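Local coordinates for protein phosphoglycerate kinase (Coxiella burnetii, PDB 4NG4) that catalyses the reversible transfer of a phosphoryl group between ATP and (2R)-3-phosphoglycerate, a step of glycolysis, at residues G40-D45 with L85-R90; D145-D150 with G164-A169; V219-V224 with A311-Q316; Q343-S348 with D370-V375. One frame throughout, in Å; residues are numbered along the deposited sequence.

Contact 1 of 4, residues G40-D45 with L85-R90; sequences GKITND and LAPVAR
Ile42 reaches across from strand 41-42 and lays the end of its side chain against the ring of Pro87, in the first turn of helix 86-94. CB is directed at the helix but stops short of it, and CG2, anti to the backbone N, turns away from the proline. CG1 takes the other branch, anti to the carbonyl carbon (chi1 -66°), and continues the approach, although at 4.4 Å from Pro87 CB it still does not do the main touching. That falls to CD1, which lies 3.2 Å from Pro87 CB and 4.0 Å from the carbonyl O of Pro87. The two side chains meet at a slant, methyl against the CB corner of the ring. A second, lighter touch comes from the backbone two residues earlier: Gly40 O sits 3.8 Å from Pro87 CG, so the ring is touched at CB by the strand and at CG by the turn residue just before it. Pro87 can offer its ring here at no cost to the helix, because a residue in the first turn has no helical acceptor for the N-H that proline lacks. Within the helix, Pro87 CG lies at the edge of the Arg90 guanidinium, in its plane. Beyond the contact, Ile42 also rests on Val35, while Leu85, at the N-cap position, packs on Leu71 of the predicted substrate-binding loop. The arrangement is a small, mainly apolar surface contact between a two-stranded beta hairpin (37-38 and 41-42) and a helix start in the N-terminal domain of phosphoglycerate kinase, the half that, as in other family members, probably binds 3-phosphoglycerate.

Contact 2 of 4, residues D145-D150 with G164-A169; sequences DIFVMD and GVAAYA
Phe147 is the bump in this contact, and the hollow that takes it is built by three small side chains, Val165, Ala166 and Ala169. Its CG stands anti to the backbone N (chi1 178°), which carries the ring out from strand 146-149 toward helix 160-168. Val165 closes the far end of the hollow: its CG1 lies over one face of the ring, 3.7 Å from the centroid and 21° off the ring normal, a CH-pi contact displaced toward the rim, with CZ the closest ring atom at 3.5 Å. The valine side chain runs at about a right angle to that of the phenylalanine, so that a single methyl meets the aromatic surface. Ala166 approaches the ring obliquely, CB at 3.7 Å from Phe147 CD2, and its shortness lets the ring come close to the helix backbone, with CD2 3.8 Å from Ala166 CA. This is the inner face of a beta-alpha-beta crossover: strand 146-149 leads through helix 160-168 to strand 171-174, the next and outermost strand of the parallel N-terminal sheet, and the aromatic side chain lies in the layer between sheet and helix. At the base of the ring, Ala169 CB meets Phe147 CB at 3.9 Å, on the way to strand 171-174. The backbones of Phe147 and Leu171 are hydrogen-bonded close by. Around this wedge the apolar layer continues, Phe147 also resting on Met28 of the neighbouring strand, Val165 on Met140 of helix 134-142 and Ala166 on Ile396 of helix 392-401.

Contact 3 of 4, residues V219-V224 with A311-Q316; sequences VDQLIV and AKLMAQ
Leu313 spreads its two methyls over the side chains of Gln221 and Ile223, alternate residues on one face of strand 221-226. CD2 lies 3.6 Å from Gln221 CG, in the aliphatic part of the glutamine, and CD1 is 4.0 Å from Ile223 CD1. The glutamine bends at its second torsion (chi2 79°), bringing its CG methylene closest to the leucine, with the amide carbon CD a little farther off, 4.1 Å from Leu313 CD2. Next along the helix, Met314 starts out pointing away from the strand, yet its chain folds back through bends at chi2 and chi3, bringing CE to Ile223 CD1 at 3.6 Å, the two side chains meeting tip to tip. Ile223 CD1 is therefore shared by both helix residues. Met314 also lies against Val199 of the adjacent strand and Val345 of helix 336-347, continuing the apolar layer toward the middle of the sheet. The short segment axes pass 10.3 Å apart, their N-to-C directions 139° from parallel, a separation usual for a helix lying on a sheet. Such packing, of helix 304-316 over strand 221-226 of the parallel sheet, is characteristic of the Rossmann-like, nucleotide-binding C-terminal domain of phosphoglycerate kinase, with bound ADP about 12 Å from the side chain of Ile223.

Contact 4 of 4, residues Q343-S348 with D370-V375; sequences QAVAKS and DQMSYV
Ala346, Met372 and Gln371 carry most of this contact, with Val345 adding the buried end. Ala346 lies near the end of helix 336-347, where its small side chain lets the incoming chain approach closely: its CA is 5.4 Å from the CA of Gln371. The touching atoms there are the two CB carbons, Ala346 CB and Gln371 CB, at 3.9 Å. Beyond CB the glutamine bends at chi2 and runs along the outside of the helix, its OE1 4.0 Å from Ala346 O; Gln371 is exposed, and this end of the interface lies toward solvent. Met372 supplies the inner half. Its first bond leaves beside the helix, but turns at chi2 (-70°) and chi3 swing the thioether back across it, meeting the Val345 side chain at about a right angle. SD rests 3.5 Å from Val345 CG1, while the terminal CE reaches over the helix backbone to lie 3.9 Å from Ala346 N. Sulfur and methyl thus fit along the step between two consecutive helix residues. Met372 also touches Ser352 and Val354 of strand 351-354 and Leu363 of helix 357-365. The arrangement is that of an alpha/beta Rossmann-like domain near its sheet edge, in which the chain approaching the outermost strand, 374-375, packs against a helix covering the sheet, in the nucleotide-binding half of phosphoglycerate kinase.

In the fold
From the N terminus the four contacts follow one another in series, none enclosing or crossing another. Contact 1 closes a loop of 39 residues that holds helix 46-60 and strand 64-69, and contact 2 a shorter one of 13 within a single crossover; both belong to the N-terminal domain, their centres about 26 Å apart. Contact 3 spans 86 residues, bringing helix 304-316 back to strand 221-226, and contact 4 closes 21 residues through strand 351-354 and helix 357-365. These last two share the C-terminal sheet and touch directly: Met314 O lies 2.8 Å from Ser348 OG, a probable hydrogen bond, linking helix 304-316 to the residue that follows helix 336-347.

Contact 1 of 4, residues G40-D45 with L85-R90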
loop_
_atom_site.group_PDB
_atom_site.type_symbol
_atom_site.label_atom_id
_atom_site.label_comp_id
_atom_site.label_asym_id
_atom_site.label_seq_id
_atom_site.Cartn_x
_atom_site.Cartn_y
_atom_site.Cartn_z
ATOM N N GLY A 40 -8.020 -19.910 15.803
ATOM C CA GLY A 40 -8.778 -20.696 14.835
ATOM C C GLY A 40 -9.872 -20.000 14.051
ATOM O O GLY A 40 -10.349 -20.561 13.074
ATOM N N LYS A 41 -10.282 -18.797 14.449
ATOM C CA LYS A 41 -11.361 -18.081 13.734
ATOM C C LYS A 41 -10.897 -16.776 13.094
ATOM O O LYS A 41 -9.867 -16.227 13.472
ATOM C CB LYS A 41 -12.528 -17.795 14.675
ATOM C CG LYS A 41 -13.234 -19.043 15.169
ATOM C CD LYS A 41 -14.666 -18.753 15.608
ATOM C CE LYS A 41 -15.680 -18.940 14.466
ATOM N NZ LYS A 41 -15.373 -18.126 13.247
ATOM N N ILE A 42 -11.670 -16.286 12.127
ATOM C CA ILE A 42 -11.304 -15.090 11.380
ATOM C C ILE A 42 -11.851 -13.891 12.105
ATOM O O ILE A 42 -13.002 -13.891 12.509
ATOM C CB ILE A 42 -11.893 -15.082 9.968
ATOM C CG1 ILE A 42 -11.303 -16.200 9.116
ATOM C CG2 ILE A 42 -11.621 -13.763 9.299
ATOM C CD1 ILE A 42 -11.939 -17.520 9.350
ATOM N N THR A 43 -11.027 -12.862 12.255
ATOM C CA THR A 43 -11.436 -11.608 12.894
ATOM C C THR A 43 -11.699 -10.470 11.898
ATOM O O THR A 43 -12.352 -9.486 12.242
ATOM C CB THR A 43 -10.382 -11.134 13.913
ATOM O OG1 THR A 43 -9.096 -11.098 13.288
ATOM C CG2 THR A 43 -10.325 -12.077 15.115
ATOM N N ASN A 44 -11.206 -10.606 10.670
ATOM C CA ASN A 44 -11.403 -9.580 9.645
ATOM C C ASN A 44 -11.389 -10.206 8.259
ATOM O O ASN A 44 -10.400 -10.819 7.867
ATOM C CB ASN A 44 -10.297 -8.532 9.747
ATOM C CG ASN A 44 -10.683 -7.209 9.133
ATOM O OD1 ASN A 44 -11.699 -7.088 8.443
ATOM N ND2 ASN A 44 -9.863 -6.196 9.378
ATOM N N ASP A 45 -12.475 -10.048 7.512
ATOM C CA ASP A 45 -12.637 -10.762 6.243
ATOM C C ASP A 45 -12.704 -9.819 5.052
ATOM O O ASP A 45 -13.114 -10.214 3.960
ATOM C CB ASP A 45 -13.909 -11.605 6.297
ATOM C CG ASP A 45 -15.155 -10.769 6.514
ATOM O OD1 ASP A 45 -15.042 -9.526 6.563
ATOM O OD2 ASP A 45 -16.253 -11.356 6.636
ATOM N N LEU A 85 -5.707 -22.677 5.088
ATOM C CA LEU A 85 -6.780 -21.881 4.503
ATOM C C LEU A 85 -8.183 -22.505 4.712
ATOM O O LEU A 85 -9.144 -22.150 4.022
ATOM C CB LEU A 85 -6.513 -21.668 3.004
ATOM C CG LEU A 85 -5.472 -20.615 2.637
ATOM C CD1 LEU A 85 -5.157 -20.635 1.140
ATOM C CD2 LEU A 85 -5.944 -19.236 3.075
ATOM N N ALA A 86 -8.307 -23.422 5.667
ATOM C CA ALA A 86 -9.579 -24.109 5.932
ATOM C C ALA A 86 -10.703 -23.135 6.298
ATOM O O ALA A 86 -11.734 -23.128 5.629
ATOM C CB ALA A 86 -9.403 -25.198 7.035
ATOM N N PRO A 87 -10.509 -22.298 7.345
ATOM C CA PRO A 87 -11.561 -21.333 7.731
ATOM C C PRO A 87 -11.968 -20.390 6.591
ATOM O O PRO A 87 -13.127 -19.994 6.489
ATOM C CB PRO A 87 -10.925 -20.556 8.894
ATOM C CG PRO A 87 -9.876 -21.469 9.444
ATOM C CD PRO A 87 -9.329 -22.176 8.228
ATOM N N VAL A 88 -11.017 -20.056 5.733
ATOM C CA VAL A 88 -11.318 -19.275 4.556
ATOM C C VAL A 88 -12.241 -20.077 3.653
ATOM O O VAL A 88 -13.260 -19.559 3.203
ATOM C CB VAL A 88 -10.052 -18.915 3.772
ATOM C CG1 VAL A 88 -10.409 -18.022 2.571
ATOM C CG2 VAL A 88 -9.039 -18.248 4.691
ATOM N N ALA A 89 -11.892 -21.344 3.420
ATOM C CA ALA A 89 -12.635 -22.228 2.509
ATOM C C ALA A 89 -14.103 -22.395 2.917
ATOM O O ALA A 89 -14.996 -22.532 2.060
ATOM C CB ALA A 89 -11.953 -23.581 2.425
ATOM N N ARG A 90 -14.352 -22.402 4.222
ATOM C CA ARG A 90 -15.716 -22.423 4.717
ATOM C C ARG A 90 -16.362 -21.068 4.457
ATOM O O ARG A 90 -17.504 -20.986 4.007
ATOM C CB ARG A 90 -15.737 -22.757 6.211
ATOM C CG ARG A 90 -15.418 -24.226 6.511
ATOM C CD ARG A 90 -15.405 -24.519 8.010
ATOM N NE ARG A 90 -14.214 -23.974 8.666
ATOM C CZ ARG A 90 -13.965 -24.054 9.974
ATOM N NH1 ARG A 90 -14.825 -24.657 10.800
ATOM N NH2 ARG A 90 -12.849 -23.523 10.463
#

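Contact 2 of 4, residues D145-D150 with G164-A169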
loop_
_atom_site.group_PDB
_atom_site.type_symbol
_atom_site.label_atom_id
_atom_site.label_comp_id
_atom_site.label_asym_id
_atom_site.label_seq_id
_atom_site.Cartn_x
_atom_site.Cartn_y
_atom_site.Cartn_z
ATOM N N ASP A 145 -4.454 -23.553 -17.609
ATOM C CA ASP A 145 -4.445 -22.925 -18.928
ATOM C C ASP A 145 -4.093 -21.448 -18.788
ATOM O O ASP A 145 -3.242 -20.939 -19.515
ATOM C CB ASP A 145 -5.817 -23.034 -19.591
ATOM C CG ASP A 145 -6.209 -24.455 -19.893
ATOM O OD1 ASP A 145 -5.527 -25.086 -20.726
ATOM O OD2 ASP A 145 -7.210 -24.931 -19.310
ATOM N N ILE A 146 -4.769 -20.769 -17.858
ATOM C CA ILE A 146 -4.578 -19.336 -17.631
ATOM C C ILE A 146 -4.233 -19.041 -16.174
ATOM O O ILE A 146 -4.821 -19.626 -15.259
ATOM C CB ILE A 146 -5.842 -18.524 -17.996
ATOM C CG1 ILE A 146 -6.252 -18.763 -19.452
ATOM C CG2 ILE A 146 -5.601 -17.035 -17.764
ATOM C CD1 ILE A 146 -7.582 -18.163 -19.792
ATOM N N PHE A 147 -3.280 -18.128 -15.973
ATOM C CA PHE A 147 -2.949 -17.620 -14.642
ATOM C C PHE A 147 -3.387 -16.173 -14.517
ATOM O O PHE A 147 -3.082 -15.359 -15.386
ATOM C CB PHE A 147 -1.449 -17.719 -14.379
ATOM C CG PHE A 147 -1.027 -17.158 -13.046
ATOM C CD1 PHE A 147 -1.547 -17.675 -11.868
ATOM C CD2 PHE A 147 -0.118 -16.110 -12.967
ATOM C CE1 PHE A 147 -1.168 -17.180 -10.641
ATOM C CE2 PHE A 147 0.260 -15.598 -11.739
ATOM C CZ PHE A 147 -0.265 -16.138 -10.573
ATOM N N VAL A 148 -4.086 -15.862 -13.426
ATOM C CA VAL A 148 -4.563 -14.513 -13.158
ATOM C C VAL A 148 -3.933 -13.988 -11.865
ATOM O O VAL A 148 -4.303 -14.433 -10.773
ATOM C CB VAL A 148 -6.093 -14.488 -13.029
ATOM C CG1 VAL A 148 -6.587 -13.069 -12.889
ATOM C CG2 VAL A 148 -6.717 -15.126 -14.229
ATOM N N MET A 149 -2.973 -13.069 -11.993
ATOM C CA MET A 149 -2.389 -12.395 -10.839
ATOM C C MET A 149 -3.319 -11.289 -10.403
ATOM O O MET A 149 -3.348 -10.222 -11.011
ATOM C CB MET A 149 -1.000 -11.819 -11.153
ATOM C CG MET A 149 -0.314 -11.091 -9.971
ATOM S SD MET A 149 -0.447 -11.963 -8.396
ATOM C CE MET A 149 0.948 -11.300 -7.499
ATOM N N ASP A 150 -4.060 -11.549 -9.334
ATOM C CA ASP A 150 -5.023 -10.608 -8.791
ATOM C C ASP A 150 -4.635 -10.227 -7.361
ATOM O O ASP A 150 -5.514 -10.025 -6.527
ATOM C CB ASP A 150 -6.403 -11.265 -8.821
ATOM C CG ASP A 150 -7.536 -10.292 -8.579
ATOM O OD1 ASP A 150 -7.524 -9.180 -9.168
ATOM O OD2 ASP A 150 -8.456 -10.656 -7.806
ATOM N N GLY A 164 7.115 -16.495 -10.545
ATOM C CA GLY A 164 7.595 -17.652 -11.296
ATOM C C GLY A 164 6.520 -18.308 -12.138
ATOM O O GLY A 164 6.737 -18.572 -13.320
ATOM N N VAL A 165 5.360 -18.566 -11.534
ATOM C CA VAL A 165 4.266 -19.224 -12.240
ATOM C C VAL A 165 3.859 -18.435 -13.483
ATOM O O VAL A 165 3.667 -19.031 -14.556
ATOM C CB VAL A 165 3.034 -19.482 -11.338
ATOM C CG1 VAL A 165 2.495 -18.205 -10.739
ATOM C CG2 VAL A 165 1.955 -20.188 -12.129
ATOM N N ALA A 166 3.762 -17.111 -13.349
ATOM C CA ALA A 166 3.405 -16.238 -14.475
ATOM C C ALA A 166 4.469 -16.240 -15.577
ATOM O O ALA A 166 4.151 -16.025 -16.750
ATOM C CB ALA A 166 3.147 -14.811 -14.004
ATOM N N ALA A 167 5.723 -16.485 -15.200
ATOM C CA ALA A 167 6.807 -16.564 -16.167
ATOM C C ALA A 167 6.615 -17.725 -17.143
ATOM O O ALA A 167 6.944 -17.593 -18.327
ATOM C CB ALA A 167 8.147 -16.681 -15.460
ATOM N N TYR A 168 6.064 -18.841 -16.650
ATOM C CA TYR A 168 5.953 -20.094 -17.435
ATOM C C TYR A 168 4.519 -20.602 -17.713
ATOM O O TYR A 168 4.346 -21.731 -18.173
ATOM C CB TYR A 168 6.735 -21.215 -16.727
ATOM C CG TYR A 168 8.182 -20.885 -16.432
ATOM C CD1 TYR A 168 9.139 -20.903 -17.448
ATOM C CD2 TYR A 168 8.596 -20.556 -15.140
ATOM C CE1 TYR A 168 10.473 -20.601 -17.195
ATOM C CE2 TYR A 168 9.936 -20.247 -14.867
ATOM C CZ TYR A 168 10.868 -20.276 -15.908
ATOM O OH TYR A 168 12.194 -19.980 -15.669
ATOM N N ALA A 169 3.502 -19.789 -17.427
ATOM C CA ALA A 169 2.105 -20.189 -17.642
ATOM C C ALA A 169 1.672 -19.888 -19.078
ATOM O O ALA A 169 1.955 -18.803 -19.589
ATOM C CB ALA A 169 1.191 -19.483 -16.661
#

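Contact 3 of 4, residues V219-V224 with A311-Q316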
loop_
_atom_site.group_PDB
_atom_site.type_symbol
_atom_site.label_atom_id
_atom_site.label_comp_id
_atom_site.label_asym_id
_atom_site.label_seq_id
_atom_site.Cartn_x
_atom_site.Cartn_y
_atom_site.Cartn_z
ATOM N N VAL A 219 5.513 15.868 -9.065
ATOM C CA VAL A 219 4.588 16.731 -8.333
ATOM C C VAL A 219 4.814 18.207 -8.620
ATOM O O VAL A 219 5.840 18.592 -9.170
ATOM C CB VAL A 219 4.710 16.516 -6.815
ATOM C CG1 VAL A 219 4.573 15.046 -6.499
ATOM C CG2 VAL A 219 6.032 17.069 -6.272
ATOM N N ASP A 220 3.837 19.024 -8.239
ATOM C CA ASP A 220 3.956 20.473 -8.307
ATOM C C ASP A 220 4.254 21.053 -6.926
ATOM O O ASP A 220 5.053 21.976 -6.791
ATOM C CB ASP A 220 2.687 21.062 -8.895
ATOM C CG ASP A 220 2.474 20.631 -10.325
ATOM O OD1 ASP A 220 3.118 21.204 -11.219
ATOM O OD2 ASP A 220 1.680 19.704 -10.562
ATOM N N GLN A 221 3.594 20.511 -5.908
ATOM C CA GLN A 221 3.866 20.830 -4.519
ATOM C C GLN A 221 4.226 19.523 -3.824
ATOM O O GLN A 221 3.759 18.448 -4.252
ATOM C CB GLN A 221 2.623 21.434 -3.857
ATOM C CG GLN A 221 2.323 22.911 -4.190
ATOM C CD GLN A 221 1.656 23.132 -5.558
ATOM O OE1 GLN A 221 0.725 22.419 -5.939
ATOM N NE2 GLN A 221 2.120 24.140 -6.282
ATOM N N LEU A 222 5.062 19.599 -2.781
ATOM C CA LEU A 222 5.347 18.429 -1.924
ATOM C C LEU A 222 5.413 18.846 -0.463
ATOM O O LEU A 222 6.009 19.867 -0.129
ATOM C CB LEU A 222 6.667 17.765 -2.323
ATOM C CG LEU A 222 7.101 16.509 -1.545
ATOM C CD1 LEU A 222 6.319 15.300 -2.002
ATOM C CD2 LEU A 222 8.598 16.259 -1.691
ATOM N N ILE A 223 4.798 18.050 0.407
ATOM C CA ILE A 223 4.695 18.375 1.830
ATOM C C ILE A 223 5.228 17.240 2.682
ATOM O O ILE A 223 4.723 16.119 2.637
ATOM C CB ILE A 223 3.237 18.593 2.231
ATOM C CG1 ILE A 223 2.718 19.917 1.678
ATOM C CG2 ILE A 223 3.095 18.599 3.759
ATOM C CD1 ILE A 223 1.236 20.109 1.896
ATOM N N VAL A 224 6.250 17.531 3.470
ATOM C CA VAL A 224 6.788 16.548 4.395
ATOM C C VAL A 224 6.206 16.816 5.782
ATOM O O VAL A 224 6.005 17.974 6.157
ATOM C CB VAL A 224 8.340 16.579 4.454
ATOM C CG1 VAL A 224 8.931 16.364 3.087
ATOM C CG2 VAL A 224 8.838 17.881 5.042
ATOM N N ALA A 311 -3.784 23.352 3.915
ATOM C CA ALA A 311 -5.194 23.416 3.562
ATOM C C ALA A 311 -5.427 24.132 2.221
ATOM O O ALA A 311 -6.357 23.782 1.474
ATOM C CB ALA A 311 -5.985 24.095 4.679
ATOM N N LYS A 312 -4.597 25.129 1.916
ATOM C CA LYS A 312 -4.678 25.842 0.633
ATOM C C LYS A 312 -4.295 24.928 -0.524
ATOM O O LYS A 312 -5.010 24.860 -1.516
ATOM C CB LYS A 312 -3.784 27.097 0.654
ATOM C CG LYS A 312 -3.922 28.036 -0.567
ATOM C CD LYS A 312 -3.434 29.473 -0.229
ATOM C CE LYS A 312 -3.349 30.415 -1.457
ATOM N NZ LYS A 312 -4.662 30.582 -2.161
ATOM N N LEU A 313 -3.185 24.211 -0.383
ATOM C CA LEU A 313 -2.674 23.371 -1.465
ATOM C C LEU A 313 -3.616 22.188 -1.775
ATOM O O LEU A 313 -3.757 21.786 -2.946
ATOM C CB LEU A 313 -1.254 22.880 -1.146
ATOM C CG LEU A 313 -0.189 23.964 -0.928
ATOM C CD1 LEU A 313 1.148 23.402 -0.424
ATOM C CD2 LEU A 313 -0.002 24.763 -2.193
ATOM N N MET A 314 -4.265 21.647 -0.738
ATOM C CA MET A 314 -5.260 20.590 -0.936
ATOM C C MET A 314 -6.486 21.114 -1.681
ATOM O O MET A 314 -6.984 20.456 -2.610
ATOM C CB MET A 314 -5.690 19.954 0.394
ATOM C CG MET A 314 -4.569 19.220 1.153
ATOM S SD MET A 314 -3.433 18.290 0.122
ATOM C CE MET A 314 -1.907 18.602 1.007
ATOM N N ALA A 315 -6.969 22.289 -1.268
ATOM C CA ALA A 315 -8.166 22.895 -1.867
ATOM C C ALA A 315 -7.971 23.243 -3.358
ATOM O O ALA A 315 -8.894 23.168 -4.167
ATOM C CB ALA A 315 -8.567 24.128 -1.072
ATOM N N GLN A 316 -6.739 23.597 -3.706
ATOM C CA GLN A 316 -6.389 23.993 -5.058
ATOM C C GLN A 316 -5.974 22.810 -5.922
ATOM O O GLN A 316 -5.815 22.956 -7.134
ATOM C CB GLN A 316 -5.235 24.985 -4.999
ATOM C CG GLN A 316 -5.594 26.306 -4.360
ATOM C CD GLN A 316 -4.383 27.186 -4.108
ATOM O OE1 GLN A 316 -3.240 26.697 -4.023
ATOM N NE2 GLN A 316 -4.623 28.496 -3.966
#

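Contact 4 of 4, residues Q343-S348 with D370-V375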
loop_
_atom_site.group_PDB
_atom_site.type_symbol
_atom_site.label_atom_id
_atom_site.label_comp_id
_atom_site.label_asym_id
_atom_site.label_seq_id
_atom_site.Cartn_x
_atom_site.Cartn_y
_atom_site.Cartn_z
ATOM N N GLN A 343 -9.280 16.318 6.708
ATOM C CA GLN A 343 -10.508 17.015 6.343
ATOM C C GLN A 343 -10.335 17.819 5.056
ATOM O O GLN A 343 -11.245 17.840 4.218
ATOM C CB GLN A 343 -10.971 17.915 7.489
ATOM C CG GLN A 343 -11.407 17.124 8.722
ATOM C CD GLN A 343 -11.824 18.001 9.900
ATOM O OE1 GLN A 343 -11.301 19.100 10.081
ATOM N NE2 GLN A 343 -12.761 17.506 10.715
ATOM N N ALA A 344 -9.168 18.446 4.879
ATOM C CA ALA A 344 -8.892 19.229 3.671
ATOM C C ALA A 344 -8.918 18.356 2.406
ATOM O O ALA A 344 -9.501 18.744 1.394
ATOM C CB ALA A 344 -7.569 19.971 3.798
ATOM N N VAL A 345 -8.316 17.171 2.479
ATOM C CA VAL A 345 -8.329 16.228 1.355
ATOM C C VAL A 345 -9.761 15.745 1.085
ATOM O O VAL A 345 -10.169 15.602 -0.071
ATOM C CB VAL A 345 -7.420 15.005 1.620
ATOM C CG1 VAL A 345 -7.383 14.062 0.415
ATOM C CG2 VAL A 345 -6.002 15.460 1.967
ATOM N N ALA A 346 -10.520 15.507 2.152
ATOM C CA ALA A 346 -11.919 15.101 2.016
ATOM C C ALA A 346 -12.750 16.171 1.280
ATOM O O ALA A 346 -13.216 15.927 0.154
ATOM C CB ALA A 346 -12.525 14.789 3.386
ATOM N N LYS A 347 -12.905 17.345 1.907
ATOM C CA LYS A 347 -13.651 18.473 1.321
ATOM C C LYS A 347 -13.177 18.769 -0.101
ATOM O O LYS A 347 -13.970 19.155 -0.957
ATOM C CB LYS A 347 -13.489 19.749 2.161
ATOM C CG LYS A 347 -14.060 19.694 3.583
ATOM C CD LYS A 347 -13.660 20.940 4.386
ATOM C CE LYS A 347 -13.591 20.687 5.898
ATOM N NZ LYS A 347 -12.720 21.675 6.614
ATOM N N SER A 348 -11.881 18.570 -0.336
ATOM C CA SER A 348 -11.285 18.863 -1.624
ATOM C C SER A 348 -11.868 18.055 -2.769
ATOM O O SER A 348 -12.466 17.004 -2.592
ATOM C CB SER A 348 -9.770 18.671 -1.594
ATOM O OG SER A 348 -9.225 18.810 -2.900
ATOM N N ASP A 370 -14.108 6.676 3.960
ATOM C CA ASP A 370 -14.860 6.596 2.706
ATOM C C ASP A 370 -14.909 7.924 1.904
ATOM O O ASP A 370 -15.500 7.963 0.819
ATOM C CB ASP A 370 -16.269 5.997 2.923
ATOM C CG ASP A 370 -17.178 6.859 3.812
ATOM O OD1 ASP A 370 -16.865 8.041 4.092
ATOM O OD2 ASP A 370 -18.237 6.336 4.230
ATOM N N GLN A 371 -14.303 8.995 2.425
ATOM C CA GLN A 371 -14.269 10.292 1.714
ATOM C C GLN A 371 -13.033 10.479 0.820
ATOM O O GLN A 371 -12.996 11.406 0.016
ATOM C CB GLN A 371 -14.428 11.475 2.696
ATOM C CG GLN A 371 -15.888 11.928 2.907
ATOM C CD GLN A 371 -16.465 12.657 1.698
ATOM O OE1 GLN A 371 -16.317 13.870 1.548
ATOM N NE2 GLN A 371 -17.130 11.917 0.834
ATOM N N MET A 372 -12.036 9.604 0.962
ATOM C CA MET A 372 -10.892 9.564 0.048
ATOM C C MET A 372 -11.307 8.774 -1.172
ATOM O O MET A 372 -12.047 7.803 -1.049
ATOM C CB MET A 372 -9.694 8.874 0.691
ATOM C CG MET A 372 -9.268 9.449 2.017
ATOM S SD MET A 372 -8.540 11.073 1.858
ATOM C CE MET A 372 -9.373 11.900 3.203
ATOM N N SER A 373 -10.834 9.172 -2.348
ATOM C CA SER A 373 -11.265 8.533 -3.596
ATOM C C SER A 373 -10.784 7.085 -3.648
ATOM O O SER A 373 -11.492 6.211 -4.158
ATOM C CB SER A 373 -10.746 9.292 -4.820
ATOM O OG SER A 373 -10.548 10.674 -4.539
ATOM N N TYR A 374 -9.581 6.832 -3.124
ATOM C CA TYR A 374 -9.034 5.478 -3.094
ATOM C C TYR A 374 -8.187 5.248 -1.859
ATOM O O TYR A 374 -7.243 5.996 -1.607
ATOM C CB TYR A 374 -8.194 5.202 -4.345
ATOM C CG TYR A 374 -7.892 3.744 -4.503
ATOM C CD1 TYR A 374 -8.842 2.882 -5.036
ATOM C CD2 TYR A 374 -6.676 3.206 -4.082
ATOM C CE1 TYR A 374 -8.584 1.522 -5.166
ATOM C CE2 TYR A 374 -6.408 1.839 -4.213
ATOM C CZ TYR A 374 -7.366 1.014 -4.756
ATOM O OH TYR A 374 -7.130 -0.327 -4.894
ATOM N N VAL A 375 -8.518 4.209 -1.097
ATOM C CA VAL A 375 -7.713 3.816 0.048
ATOM C C VAL A 375 -6.993 2.528 -0.285
ATOM O O VAL A 375 -7.637 1.530 -0.588
ATOM C CB VAL A 375 -8.582 3.578 1.283
ATOM C CG1 VAL A 375 -7.712 3.124 2.455
ATOM C CG2 VAL A 375 -9.370 4.843 1.626
#